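Local coordinates for protein cytosol aminopeptidase (Coxiella burnetii, PDB 3IJ3) that probably acts as a manganese-dependent metalloaminopeptidase of the M17 family, removing residues from the amino termini of peptides, at residues 320-325 and 342-347; 335-340 and 417-422; 408-413 and 432-437. One frame throughout, in Å; residues are numbered along the deposited sequence. Where two conformers were deposited one is given.

Contact 1. Residues 320-325 and 342-347; sequences TRARKT and ALAEAV
A type I beta turn, Thr320 to Arg323, joins antiparallel strands 317-319 and 325-327 and lays Arg321 and Ala322 against Ala344 and Glu345 of helix 335-347. The two backbones come nearest at Ala322 and Ala344, whose CA atoms are 5.5 Å apart; Ala322 CB touches Ala344 CB at 3.9 Å. Beside this apolar patch, Arg321 runs extended from CG to NE and ends in a salt bridge with Glu345. It grips side-on with two nitrogens on one oxygen: NE lies 2.8 Å from Glu345 OE1, and Arg321 NH2 is 2.9 Å from that same OE1. NE meets the anti side and NH2 the syn side, both from one face of the carboxylate, whose plane is turned 54° against the guanidinium. Glu345 reaches this position through a bend at chi2 (66°). Thr320 OG1 donates to Lys324 O over 2.7 Å, a bond that spans the turn to the residue just after it. Arg321 has a second salt bridge, from NH1 to Glu215, and a cation-pi partner in Phe216, while Glu345 OE2 pairs with Arg297. Behind the contact, Ala342 and Ala346 press on strand 244-252, and Ala346 with Val347 on strand 353-359.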
ATOM      1  N   THR A 320      30.803  11.329 -13.871  1.00 17.98           N
ATOM      2  CA  THR A 320      31.170  10.046 -14.480  1.00 17.80           C
ATOM      3  C   THR A 320      32.546  10.111 -15.143  1.00 16.90           C
ATOM      4  O   THR A 320      33.056  11.172 -15.453  1.00 15.64           O
ATOM      5  CB  THR A 320      30.162   9.609 -15.578  1.00 18.25           C
ATOM      6  OG1 THR A 320      30.152  10.582 -16.622  1.00 18.28           O
ATOM      7  CG2 THR A 320      28.736   9.420 -15.031  1.00 18.43           C
ATOM      8  N   ARG A 321      33.130   8.946 -15.373  1.00 16.48           N
ATOM      9  CA  ARG A 321      34.403   8.861 -16.053  1.00 16.30           C
ATOM     10  C   ARG A 321      34.306   9.432 -17.476  1.00 17.40           C
ATOM     11  O   ARG A 321      35.278   9.971 -17.990  1.00 17.37           O
ATOM     12  CB  ARG A 321      34.882   7.419 -16.076  1.00 16.99           C
ATOM     13  CG  ARG A 321      36.250   7.231 -16.734  1.00 17.69           C
ATOM     14  CD  ARG A 321      36.825   5.917 -16.366  1.00 20.06           C
ATOM     15  NE  ARG A 321      38.172   5.695 -16.891  1.00 19.68           N
ATOM     16  CZ  ARG A 321      39.280   6.222 -16.380  1.00 19.55           C
ATOM     17  NH1 ARG A 321      39.222   7.082 -15.385  1.00 22.67           N
ATOM     18  NH2 ARG A 321      40.466   5.924 -16.911  1.00 20.53           N
ATOM     19  N   ALA A 322      33.122   9.339 -18.088  1.00 15.94           N
ATOM     20  CA  ALA A 322      32.879   9.880 -19.426  1.00 16.25           C
ATOM     21  C   ALA A 322      32.686  11.405 -19.438  1.00 16.39           C
ATOM     22  O   ALA A 322      32.548  12.005 -20.509  1.00 16.23           O
ATOM     23  CB  ALA A 322      31.638   9.221 -20.009  1.00 18.13           C
ATOM     24  N   ARG A 323      32.675  11.997 -18.246  0.50 17.03           N
ATOM     25  CA  ARG A 323      32.479  13.437 -18.038  0.50 17.95           C
ATOM     26  C   ARG A 323      31.041  13.901 -18.361  0.50 18.04           C
ATOM     27  O   ARG A 323      30.832  15.054 -18.776  0.50 18.08           O
ATOM     28  CB  ARG A 323      33.532  14.272 -18.775  0.50 18.49           C
ATOM     29  CG  ARG A 323      34.994  13.997 -18.363  0.50 20.98           C
ATOM     30  CD  ARG A 323      35.958  14.657 -19.376  0.50 24.38           C
ATOM     31  NE  ARG A 323      37.383  14.424 -19.121  0.50 30.58           N
ATOM     32  CZ  ARG A 323      38.228  15.338 -18.641  0.50 35.76           C
ATOM     33  NH1 ARG A 323      39.504  15.031 -18.452  0.50 36.64           N
ATOM     34  NH2 ARG A 323      37.806  16.569 -18.367  0.50 37.54           N
ATOM     35  N   LYS A 324      30.077  12.984 -18.216  1.00 17.07           N
ATOM     36  CA  LYS A 324      28.656  13.300 -18.343  1.00 17.35           C
ATOM     37  C   LYS A 324      28.159  13.408 -16.906  1.00 18.15           C
ATOM     38  O   LYS A 324      28.747  12.809 -16.001  1.00 21.48           O
ATOM     39  CB  LYS A 324      27.888  12.229 -19.086  1.00 17.03           C
ATOM     40  CG  LYS A 324      28.298  12.095 -20.520  1.00 21.55           C
ATOM     41  CD  LYS A 324      27.437  11.080 -21.284  1.00 25.99           C
ATOM     42  CE  LYS A 324      27.883  10.968 -22.741  1.00 26.74           C
ATOM     43  NZ  LYS A 324      27.690  12.226 -23.483  1.00 26.70           N
ATOM     44  N   THR A 325      27.112  14.177 -16.672  1.00 15.48           N
ATOM     45  CA  THR A 325      26.546  14.280 -15.311  1.00 14.90           C
ATOM     46  C   THR A 325      25.233  13.486 -15.273  1.00 15.38           C
ATOM     47  O   THR A 325      24.448  13.559 -16.207  1.00 14.48           O
ATOM     48  CB  THR A 325      26.329  15.725 -14.873  1.00 15.16           C
ATOM     49  OG1 THR A 325      25.589  16.439 -15.864  1.00 14.42           O
ATOM     50  CG2 THR A 325      27.701  16.398 -14.638  1.00 17.11           C
ATOM     51  N   ALA A 342      32.378   1.660 -16.050  1.00 17.63           N
ATOM     52  CA  ALA A 342      33.126   0.520 -16.592  1.00 16.32           C
ATOM     53  C   ALA A 342      33.077   0.587 -18.109  1.00 17.26           C
ATOM     54  O   ALA A 342      34.071   0.337 -18.777  1.00 17.86           O
ATOM     55  CB  ALA A 342      32.548  -0.826 -16.071  1.00 16.97           C
ATOM     56  N   LEU A 343      31.907   0.908 -18.660  1.00 16.27           N
ATOM     57  CA  LEU A 343      31.763   1.034 -20.118  1.00 17.05           C
ATOM     58  C   LEU A 343      32.599   2.172 -20.709  1.00 16.64           C
ATOM     59  O   LEU A 343      33.212   2.006 -21.780  1.00 17.80           O
ATOM     60  CB  LEU A 343      30.282   1.160 -20.540  1.00 16.78           C
ATOM     61  CG  LEU A 343      29.397  -0.055 -20.382  1.00 19.30           C
ATOM     62  CD1 LEU A 343      27.919   0.349 -20.570  1.00 18.57           C
ATOM     63  CD2 LEU A 343      29.787  -1.217 -21.317  1.00 24.03           C
ATOM     64  N   ALA A 344      32.629   3.319 -20.028  1.00 17.14           N
ATOM     65  CA  ALA A 344      33.422   4.470 -20.450  1.00 18.37           C
ATOM     66  C   ALA A 344      34.896   4.066 -20.522  1.00 19.53           C
ATOM     67  O   ALA A 344      35.636   4.498 -21.421  1.00 19.54           O
ATOM     68  CB  ALA A 344      33.223   5.664 -19.478  1.00 19.34           C
ATOM     69  N   GLU A 345      35.324   3.239 -19.579  1.00 19.38           N
ATOM     70  CA  GLU A 345      36.701   2.731 -19.589  1.00 18.39           C
ATOM     71  C   GLU A 345      36.929   1.751 -20.745  1.00 17.69           C
ATOM     72  O   GLU A 345      37.939   1.838 -21.458  1.00 18.48           O
ATOM     73  CB  GLU A 345      37.016   2.057 -18.260  1.00 18.81           C
ATOM     74  CG  GLU A 345      38.404   1.413 -18.187  1.00 20.83           C
ATOM     75  CD  GLU A 345      39.567   2.394 -18.240  1.00 25.05           C
ATOM     76  OE1 GLU A 345      39.372   3.626 -18.326  1.00 24.03           O
ATOM     77  OE2 GLU A 345      40.722   1.909 -18.197  1.00 28.05           O
ATOM     78  N   ALA A 346      35.995   0.822 -20.940  1.00 16.94           N
ATOM     79  CA  ALA A 346      36.101  -0.171 -22.001  1.00 16.90           C
ATOM     80  C   ALA A 346      36.222   0.472 -23.389  1.00 16.60           C
ATOM     81  O   ALA A 346      37.012   0.025 -24.223  1.00 17.05           O
ATOM     82  CB  ALA A 346      34.869  -1.110 -21.975  1.00 15.80           C
ATOM     83  N   VAL A 347      35.433   1.505 -23.639  1.00 16.56           N
ATOM     84  CA  VAL A 347      35.401   2.134 -24.969  1.00 17.70           C
ATOM     85  C   VAL A 347      36.698   2.860 -25.360  1.00 18.11           C
ATOM     86  O   VAL A 347      36.984   3.002 -26.543  1.00 18.52           O
ATOM     87  CB  VAL A 347      34.188   3.102 -25.159  1.00 19.07           C
ATOM     88  CG1 VAL A 347      32.865   2.340 -25.104  1.00 17.68           C
ATOM     89  CG2 VAL A 347      34.244   4.230 -24.189  1.00 22.18           C
TER

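Contact 2. Residues 335-340 and 417-422. With SO4 (sulfate ion), chain D; SO4 (sulfate ion), chain F.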
ATOM      1  N   GLY A 335      22.745  -0.043 -10.747  1.00 16.57           N
ATOM      2  CA  GLY A 335      23.561  -0.936 -11.586  1.00 16.78           C
ATOM      3  C   GLY A 335      24.033  -0.258 -12.855  1.00 16.61           C
ATOM      4  O   GLY A 335      25.199  -0.359 -13.244  1.00 16.76           O
ATOM      5  N   ARG A 336      23.125   0.423 -13.510  1.00 16.31           N
ATOM      6  CA  ARG A 336      23.472   1.128 -14.758  1.00 16.26           C
ATOM      7  C   ARG A 336      24.461   2.259 -14.497  1.00 16.33           C
ATOM      8  O   ARG A 336      25.273   2.588 -15.364  1.00 16.11           O
ATOM      9  CB  ARG A 336      22.203   1.638 -15.430  1.00 16.41           C
ATOM     10  CG  ARG A 336      21.529   2.791 -14.730  1.00 16.91           C
ATOM     11  CD  ARG A 336      20.051   2.965 -15.109  1.00 17.30           C
ATOM     12  NE  ARG A 336      19.233   1.842 -14.681  1.00 16.24           N
ATOM     13  CZ  ARG A 336      17.900   1.796 -14.820  1.00 15.49           C
ATOM     14  NH1 ARG A 336      17.224   2.796 -15.388  1.00 15.37           N
ATOM     15  NH2 ARG A 336      17.237   0.731 -14.420  1.00 16.81           N
ATOM     16  N   VAL A 337      24.365   2.873 -13.302  1.00 16.04           N
ATOM     17  CA  VAL A 337      25.283   3.982 -12.917  1.00 15.25           C
ATOM     18  C   VAL A 337      26.733   3.463 -12.782  1.00 16.44           C
ATOM     19  O   VAL A 337      27.666   4.060 -13.354  1.00 16.17           O
ATOM     20  CB  VAL A 337      24.806   4.707 -11.648  1.00 15.73           C
ATOM     21  CG1 VAL A 337      25.819   5.787 -11.186  1.00 16.21           C
ATOM     22  CG2 VAL A 337      23.404   5.331 -11.865  1.00 15.54           C
ATOM     23  N   VAL A 338      26.909   2.324 -12.101  1.00 16.26           N
ATOM     24  CA  VAL A 338      28.262   1.777 -11.937  1.00 15.70           C
ATOM     25  C   VAL A 338      28.769   1.218 -13.261  1.00 14.67           C
ATOM     26  O   VAL A 338      29.959   1.365 -13.576  1.00 15.51           O
ATOM     27  CB  VAL A 338      28.409   0.789 -10.761  1.00 15.08           C
ATOM     28  CG1 VAL A 338      27.870   1.474  -9.464  1.00 14.42           C
ATOM     29  CG2 VAL A 338      27.710  -0.568 -11.018  1.00 16.70           C
ATOM     30  N   LEU A 339      27.877   0.618 -14.042  1.00 15.71           N
ATOM     31  CA  LEU A 339      28.254   0.086 -15.367  1.00 16.97           C
ATOM     32  C   LEU A 339      28.709   1.194 -16.317  1.00 17.86           C
ATOM     33  O   LEU A 339      29.578   0.971 -17.148  1.00 16.42           O
ATOM     34  CB  LEU A 339      27.105  -0.698 -16.000  1.00 16.82           C
ATOM     35  CG  LEU A 339      26.848  -2.066 -15.383  1.00 18.07           C
ATOM     36  CD1 LEU A 339      25.554  -2.671 -15.951  1.00 21.31           C
ATOM     37  CD2 LEU A 339      28.041  -3.000 -15.599  1.00 20.40           C
ATOM     38  N   ALA A 340      28.109   2.378 -16.207  1.00 17.76           N
ATOM     39  CA  ALA A 340      28.474   3.521 -17.068  1.00 18.49           C
ATOM     40  C   ALA A 340      29.963   3.840 -17.006  1.00 18.50           C
ATOM     41  O   ALA A 340      30.583   4.132 -18.034  1.00 18.52           O
ATOM     42  CB  ALA A 340      27.643   4.776 -16.704  1.00 18.74           C
ATOM     43  N   LEU A 417      21.626  13.784 -17.986  1.00 13.55           N
ATOM     44  CA  LEU A 417      20.520  12.833 -18.026  1.00 13.73           C
ATOM     45  C   LEU A 417      20.221  12.314 -16.629  1.00 13.13           C
ATOM     46  O   LEU A 417      20.983  12.522 -15.718  1.00 12.51           O
ATOM     47  CB  LEU A 417      20.797  11.644 -18.933  1.00 16.24           C
ATOM     48  CG  LEU A 417      21.853  10.642 -18.525  1.00 16.65           C
ATOM     49  CD1 LEU A 417      21.766   9.371 -19.454  1.00 20.57           C
ATOM     50  CD2 LEU A 417      23.260  11.265 -18.549  1.00 24.22           C
ATOM     51  N   THR A 418      19.075  11.686 -16.486  1.00 12.02           N
ATOM     52  CA  THR A 418      18.708  11.047 -15.229  1.00 12.57           C
ATOM     53  C   THR A 418      19.056   9.586 -15.345  1.00 12.89           C
ATOM     54  O   THR A 418      19.346   9.102 -16.439  1.00 15.19           O
ATOM     55  CB  THR A 418      17.207  11.151 -14.931  1.00 12.95           C
ATOM     56  OG1 THR A 418      16.467  10.456 -15.949  1.00 13.11           O
ATOM     57  CG2 THR A 418      16.737  12.609 -14.852  1.00 10.71           C
ATOM     58  N   ASN A 419      19.043   8.870 -14.214  1.00 12.56           N
ATOM     59  CA  ASN A 419      19.295   7.439 -14.287  1.00 12.73           C
ATOM     60  C   ASN A 419      18.026   6.608 -14.379  1.00 14.26           C
ATOM     61  O   ASN A 419      18.124   5.429 -14.621  1.00 17.26           O
ATOM     62  CB  ASN A 419      20.154   6.917 -13.136  1.00 10.26           C
ATOM     63  CG  ASN A 419      19.459   6.923 -11.824  1.00 12.83           C
ATOM     64  OD1 ASN A 419      18.660   7.810 -11.531  1.00 12.55           O
ATOM     65  ND2 ASN A 419      19.809   5.931 -10.955  1.00 13.40           N
ATOM     66  N   SER A 420      16.849   7.187 -14.220  1.00 15.03           N
ATOM     67  CA  SER A 420      15.624   6.400 -14.318  1.00 18.47           C
ATOM     68  C   SER A 420      14.538   7.208 -14.960  1.00 23.23           C
ATOM     69  O   SER A 420      14.571   8.442 -14.934  1.00 23.31           O
ATOM     70  CB  SER A 420      15.120   5.914 -12.953  1.00 19.47           C
ATOM     71  OG  SER A 420      14.665   7.028 -12.200  1.00 24.42           O
ATOM     72  N   SER A 421      13.542   6.503 -15.479  1.00 28.42           N
ATOM     73  CA  SER A 421      12.458   7.165 -16.200  1.00 34.99           C
ATOM     74  C   SER A 421      11.334   7.694 -15.350  1.00 38.44           C
ATOM     75  O   SER A 421      11.197   7.417 -14.147  1.00 39.13           O
ATOM     76  CB  SER A 421      11.963   6.309 -17.412  1.00 36.41           C
ATOM     77  OG  SER A 421      11.595   4.980 -17.089  1.00 37.60           O
ATOM     78  N   GLN A 422      10.536   8.517 -16.011  1.00 43.80           N
ATOM     79  CA  GLN A 422       9.417   9.213 -15.412  1.00 46.01           C
ATOM     80  C   GLN A 422       8.215   8.299 -15.085  1.00 46.19           C
ATOM     81  O   GLN A 422       7.363   8.634 -14.266  1.00 48.38           O
ATOM     82  CB  GLN A 422       8.985  10.324 -16.397  1.00 47.49           C
ATOM     83  CG  GLN A 422      10.157  11.166 -16.955  1.00 49.57           C
ATOM     84  CD  GLN A 422       9.729  12.179 -18.022  1.00 55.33           C
ATOM     85  OE1 GLN A 422       8.556  12.234 -18.420  1.00 57.67           O
ATOM     86  NE2 GLN A 422      10.690  12.974 -18.501  1.00 54.18           N
TER
HETATM   87  S   SO4 D 461      19.904  -1.320 -12.479  1.00 21.61           S
HETATM   88  O1  SO4 D 461      20.066  -1.261 -11.031  1.00 20.88           O
HETATM   89  O2  SO4 D 461      20.405  -0.039 -12.997  1.00 23.18           O
HETATM   90  O3  SO4 D 461      20.657  -2.474 -12.935  1.00 23.14           O
HETATM   91  O4  SO4 D 461      18.477  -1.465 -12.834  1.00 18.99           O
HETATM   92  S   SO4 F 463      13.622   2.341 -15.127  0.70 34.78           S
HETATM   93  O1  SO4 F 463      12.838   2.057 -13.925  0.70 35.55           O
HETATM   94  O2  SO4 F 463      14.390   3.573 -14.969  0.70 32.77           O
HETATM   95  O3  SO4 F 463      14.510   1.256 -15.490  0.70 22.86           O
HETATM   96  O4  SO4 F 463      12.668   2.516 -16.229  0.70 32.26           O
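An anion site at the N-terminal turn of helix 335-347 brings Arg336 across to Asn419, with two sulfates, both probably from the crystallisation liquor, held at the edges of its guanidinium. The chain D ion is bound through NE, 2.8 Å from its O2, and through Arg336 NH2, 3.0 Å from its O4 at a nearly straight 167°. The helix start adds two backbone donors, Gly335 N at 3.0 Å from O1 and Arg336 N at 2.8 Å from O2 of this sulfate. The bend at chi3 (65°) folds the arginine so that its backbone N and its NE share O2. Gly335 and Arg336 belong to the family signature, and in M17 aminopeptidases the equivalent arginine binds a bicarbonate ion near the metals; the chain D sulfate is consistent with that role, and Lys250, a lithium ligand here, also donates to a bound sulfate. On its other side the guanidinium meets the chain F sulfate, with NH1 3.0 Å from O2 of that ion. Ser421 helps to hold the same ion through its backbone N and through OG, 2.8 Å from O4. Arg336 NH1 also makes a weak, bent bond (127°) to Asn419 O at 2.9 Å. Val337 CG2 packs 3.8 Å from Asn419 ND2, which donates to Asn330 O and Ala333 O, while Asn419 OD1 accepts from Thr329 N.

Contact 3. Residues 408-413 and 432-437. With EDO (1,2-ethanediol), chain I.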
ATOM      1  N   ASN A 408      13.973  10.388 -24.362  1.00 18.88           N
ATOM      2  CA  ASN A 408      13.296  11.529 -23.740  1.00 19.71           C
ATOM      3  C   ASN A 408      12.898  11.263 -22.287  1.00 18.26           C
ATOM      4  O   ASN A 408      12.785  12.193 -21.500  1.00 19.27           O
ATOM      5  CB  ASN A 408      12.054  11.964 -24.568  1.00 20.86           C
ATOM      6  CG  ASN A 408      12.416  12.707 -25.852  1.00 29.74           C
ATOM      7  OD1 ASN A 408      13.526  13.236 -26.005  1.00 39.09           O
ATOM      8  ND2 ASN A 408      11.458  12.777 -26.781  1.00 38.88           N
ATOM      9  N   TYR A 409      12.678   9.987 -21.928  0.60 16.98           N
ATOM     10  CA  TYR A 409      12.334   9.608 -20.545  0.60 16.36           C
ATOM     11  C   TYR A 409      13.480   9.842 -19.566  0.60 16.23           C
ATOM     12  O   TYR A 409      13.247   9.926 -18.341  0.60 15.58           O
ATOM     13  CB  TYR A 409      11.938   8.119 -20.396  0.60 16.29           C
ATOM     14  CG  TYR A 409      10.628   7.691 -21.030  0.60 20.09           C
ATOM     15  CD1 TYR A 409       9.507   8.521 -21.001  0.60 22.02           C
ATOM     16  CD2 TYR A 409      10.466   6.397 -21.530  0.60 19.51           C
ATOM     17  CE1 TYR A 409       8.290   8.115 -21.566  0.60 25.35           C
ATOM     18  CE2 TYR A 409       9.259   5.993 -22.090  0.60 19.52           C
ATOM     19  CZ  TYR A 409       8.182   6.842 -22.097  0.60 21.57           C
ATOM     20  OH  TYR A 409       6.983   6.440 -22.639  0.60 26.46           O
ATOM     21  N   LEU A 410      14.694   9.972 -20.105  1.00 14.71           N
ATOM     22  CA  LEU A 410      15.911  10.151 -19.298  1.00 14.30           C
ATOM     23  C   LEU A 410      16.319  11.646 -19.242  1.00 14.65           C
ATOM     24  O   LEU A 410      17.418  11.992 -18.811  1.00 15.62           O
ATOM     25  CB  LEU A 410      17.038   9.274 -19.847  1.00 14.89           C
ATOM     26  CG  LEU A 410      16.781   7.787 -19.670  1.00 13.84           C
ATOM     27  CD1 LEU A 410      17.883   6.966 -20.369  1.00 17.21           C
ATOM     28  CD2 LEU A 410      16.690   7.450 -18.186  1.00 17.36           C
ATOM     29  N   LYS A 411      15.426  12.529 -19.672  1.00 15.83           N
ATOM     30  CA  LYS A 411      15.716  13.980 -19.676  1.00 17.52           C
ATOM     31  C   LYS A 411      15.823  14.530 -18.245  1.00 16.24           C
ATOM     32  O   LYS A 411      15.016  14.176 -17.386  1.00 16.39           O
ATOM     33  CB  LYS A 411      14.610  14.746 -20.426  1.00 20.14           C
ATOM     34  CG  LYS A 411      14.634  16.270 -20.221  1.00 26.17           C
ATOM     35  CD  LYS A 411      13.558  17.000 -21.023  1.00 33.74           C
ATOM     36  CE  LYS A 411      13.441  18.476 -20.582  1.00 37.31           C
ATOM     37  NZ  LYS A 411      14.779  19.155 -20.564  1.00 42.95           N
ATOM     38  N   SER A 412      16.835  15.372 -18.009  1.00 14.35           N
ATOM     39  CA  SER A 412      17.036  16.036 -16.710  1.00 13.22           C
ATOM     40  C   SER A 412      17.014  17.539 -16.909  1.00 14.04           C
ATOM     41  O   SER A 412      17.511  18.035 -17.927  1.00 14.28           O
ATOM     42  CB  SER A 412      18.403  15.653 -16.117  1.00 12.71           C
ATOM     43  OG  SER A 412      18.625  16.377 -14.925  1.00 13.16           O
ATOM     44  N   GLU A 413      16.427  18.273 -15.970  1.00 13.03           N
ATOM     45  CA  GLU A 413      16.479  19.719 -16.023  1.00 14.10           C
ATOM     46  C   GLU A 413      17.821  20.232 -15.441  1.00 12.78           C
ATOM     47  O   GLU A 413      18.174  21.400 -15.647  1.00 14.45           O
ATOM     48  CB  GLU A 413      15.342  20.353 -15.200  1.00 14.66           C
ATOM     49  CG  GLU A 413      13.931  19.983 -15.644  1.00 18.10           C
ATOM     50  CD  GLU A 413      13.577  20.540 -17.008  1.00 26.53           C
ATOM     51  OE1 GLU A 413      14.228  21.486 -17.455  1.00 29.41           O
ATOM     52  OE2 GLU A 413      12.628  20.031 -17.627  1.00 37.19           O
ATOM     53  N   ALA A 432      18.951   0.008 -20.677  1.00 21.79           N
ATOM     54  CA  ALA A 432      19.790  -0.214 -21.829  1.00 20.68           C
ATOM     55  C   ALA A 432      20.049   1.095 -22.562  1.00 17.26           C
ATOM     56  O   ALA A 432      21.182   1.333 -23.010  1.00 16.45           O
ATOM     57  CB  ALA A 432      19.127  -1.266 -22.773  1.00 19.87           C
ATOM     58  N   LEU A 433      19.026   1.944 -22.698  1.00 17.34           N
ATOM     59  CA  LEU A 433      19.207   3.250 -23.385  1.00 16.92           C
ATOM     60  C   LEU A 433      20.122   4.135 -22.575  1.00 15.92           C
ATOM     61  O   LEU A 433      20.866   4.940 -23.124  1.00 16.54           O
ATOM     62  CB  LEU A 433      17.898   4.031 -23.610  1.00 17.47           C
ATOM     63  CG  LEU A 433      16.929   3.636 -24.683  1.00 19.80           C
ATOM     64  CD1 LEU A 433      15.620   4.467 -24.522  1.00 16.99           C
ATOM     65  CD2 LEU A 433      17.539   3.774 -26.081  1.00 15.49           C
ATOM     66  N   PHE A 434      20.037   4.021 -21.252  1.00 14.54           N
ATOM     67  CA  PHE A 434      20.927   4.783 -20.388  1.00 14.42           C
ATOM     68  C   PHE A 434      22.398   4.407 -20.713  1.00 14.32           C
ATOM     69  O   PHE A 434      23.227   5.255 -20.995  1.00 15.41           O
ATOM     70  CB  PHE A 434      20.630   4.493 -18.913  1.00 13.31           C
ATOM     71  CG  PHE A 434      21.569   5.197 -17.975  1.00 14.19           C
ATOM     72  CD1 PHE A 434      21.284   6.494 -17.508  1.00 14.75           C
ATOM     73  CD2 PHE A 434      22.744   4.603 -17.594  1.00 13.23           C
ATOM     74  CE1 PHE A 434      22.171   7.158 -16.651  1.00 16.90           C
ATOM     75  CE2 PHE A 434      23.639   5.252 -16.744  1.00 13.99           C
ATOM     76  CZ  PHE A 434      23.355   6.542 -16.267  1.00 14.08           C
ATOM     77  N   LEU A 435      22.691   3.121 -20.683  1.00 13.55           N
ATOM     78  CA  LEU A 435      24.028   2.627 -20.951  1.00 14.87           C
ATOM     79  C   LEU A 435      24.538   3.012 -22.345  1.00 14.10           C
ATOM     80  O   LEU A 435      25.731   3.269 -22.524  1.00 14.63           O
ATOM     81  CB  LEU A 435      24.088   1.110 -20.750  1.00 15.39           C
ATOM     82  CG  LEU A 435      23.881   0.600 -19.301  1.00 18.44           C
ATOM     83  CD1 LEU A 435      23.718  -0.920 -19.304  1.00 19.93           C
ATOM     84  CD2 LEU A 435      25.033   1.018 -18.450  1.00 22.64           C
ATOM     85  N   GLN A 436      23.633   3.072 -23.327  1.00 12.24           N
ATOM     86  CA  GLN A 436      24.005   3.418 -24.671  1.00 13.72           C
ATOM     87  C   GLN A 436      24.625   4.810 -24.743  1.00 14.65           C
ATOM     88  O   GLN A 436      25.395   5.082 -25.645  1.00 15.49           O
ATOM     89  CB  GLN A 436      22.811   3.325 -25.617  1.00 14.04           C
ATOM     90  CG  GLN A 436      23.173   3.530 -27.064  1.00 15.99           C
ATOM     91  CD  GLN A 436      22.007   3.313 -27.993  1.00 17.92           C
ATOM     92  OE1 GLN A 436      20.842   3.562 -27.631  1.00 18.38           O
ATOM     93  NE2 GLN A 436      22.304   2.879 -29.209  1.00 18.41           N
ATOM     94  N   HIS A 437      24.278   5.689 -23.814  1.00 15.53           N
ATOM     95  CA  HIS A 437      24.887   7.045 -23.805  1.00 15.82           C
ATOM     96  C   HIS A 437      26.390   6.991 -23.597  1.00 17.08           C
ATOM     97  O   HIS A 437      27.088   7.962 -23.925  1.00 17.65           O
ATOM     98  CB  HIS A 437      24.287   7.921 -22.709  1.00 16.95           C
ATOM     99  CG  HIS A 437      22.917   8.425 -23.022  1.00 18.85           C
ATOM    100  ND1 HIS A 437      21.796   7.635 -22.932  1.00 20.72           N
ATOM    101  CD2 HIS A 437      22.483   9.648 -23.411  1.00 25.68           C
ATOM    102  CE1 HIS A 437      20.728   8.347 -23.253  1.00 21.07           C
ATOM    103  NE2 HIS A 437      21.116   9.569 -23.548  1.00 24.48           N
TER
HETATM  104  C1  EDO I 466      17.910  12.918 -22.608  0.70 39.20           C
HETATM  105  O1  EDO I 466      17.794  13.535 -23.893  0.70 41.83           O
HETATM  106  C2  EDO I 466      18.804  11.690 -22.681  0.70 38.38           C
HETATM  107  O2  EDO I 466      19.570  11.668 -23.894  0.70 37.10           O
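The ring of Phe434 takes Leu410 CD1 at its edge, near the ring plane, while the same methyl approaches the ring of His437 obliquely. The edge of the imidazole also meets O2 of a bound 1,2-ethanediol, probably from the crystallisation liquor, and Phe438 packs against the Phe434 ring with the planes at about 40°. One methyl thus carries the crossing. Leu410 CD1 lies 3.7 Å from Phe434 CA and 4.0 Å from Phe434 CB, resting on the root of the side chain more than on the aromatic carbons. Leu410 CD1 is also 4.4 Å from Leu433 CB and 4.3 Å from His437 CE1, set against the backbone at Leu433 and Phe434 with the His437 ring alongside. With CG beside its own backbone N (chi1 -68°), Leu410 points this branch at the helix from the loop that follows the 3-10 residues 408-409. His437 turns back on the helix: ND1 donates to Leu433 O over 2.9 Å, at 140°. The other nitrogen, His437 NE2, hydrogen-bonds to ethanediol O2 at 2.6 Å. The Phe434 side chain also packs on Arg336 and Ala340 of helix 335-347 and on Leu417. No hydrogen bond or salt bridge crosses between 408-413 and 432-437; with apolar contacts alone, the fit rests on shape, while the imidazole nitrogens find their partners in the helix and the bound diol.

In the fold
Contacts 1 and 2 share helix 335-347, and contact 3 packs against it through Phe434 and Leu435, all within the catalytic domain. Contacts 2 and 3 are the nearest neighbours, their centres about 7 Å apart; Phe434 CE2 lies 3.4 Å from Arg336 O, and Thr418 N is 2.9 Å from Leu410 O, a probable hydrogen bond. Contact 1 uses the later turns of the helix, its centre about 12 Å from that of contact 2 and 14 Å from that of contact 3; Leu343 CD1 reaches Leu435 CD2 at 3.6 Å. In contact 2 the Arg336 side chain is about 8 Å from the lithium ion, which is bound by Lys250, Asp255, Asp273 and Glu334, the residue immediately before Gly335.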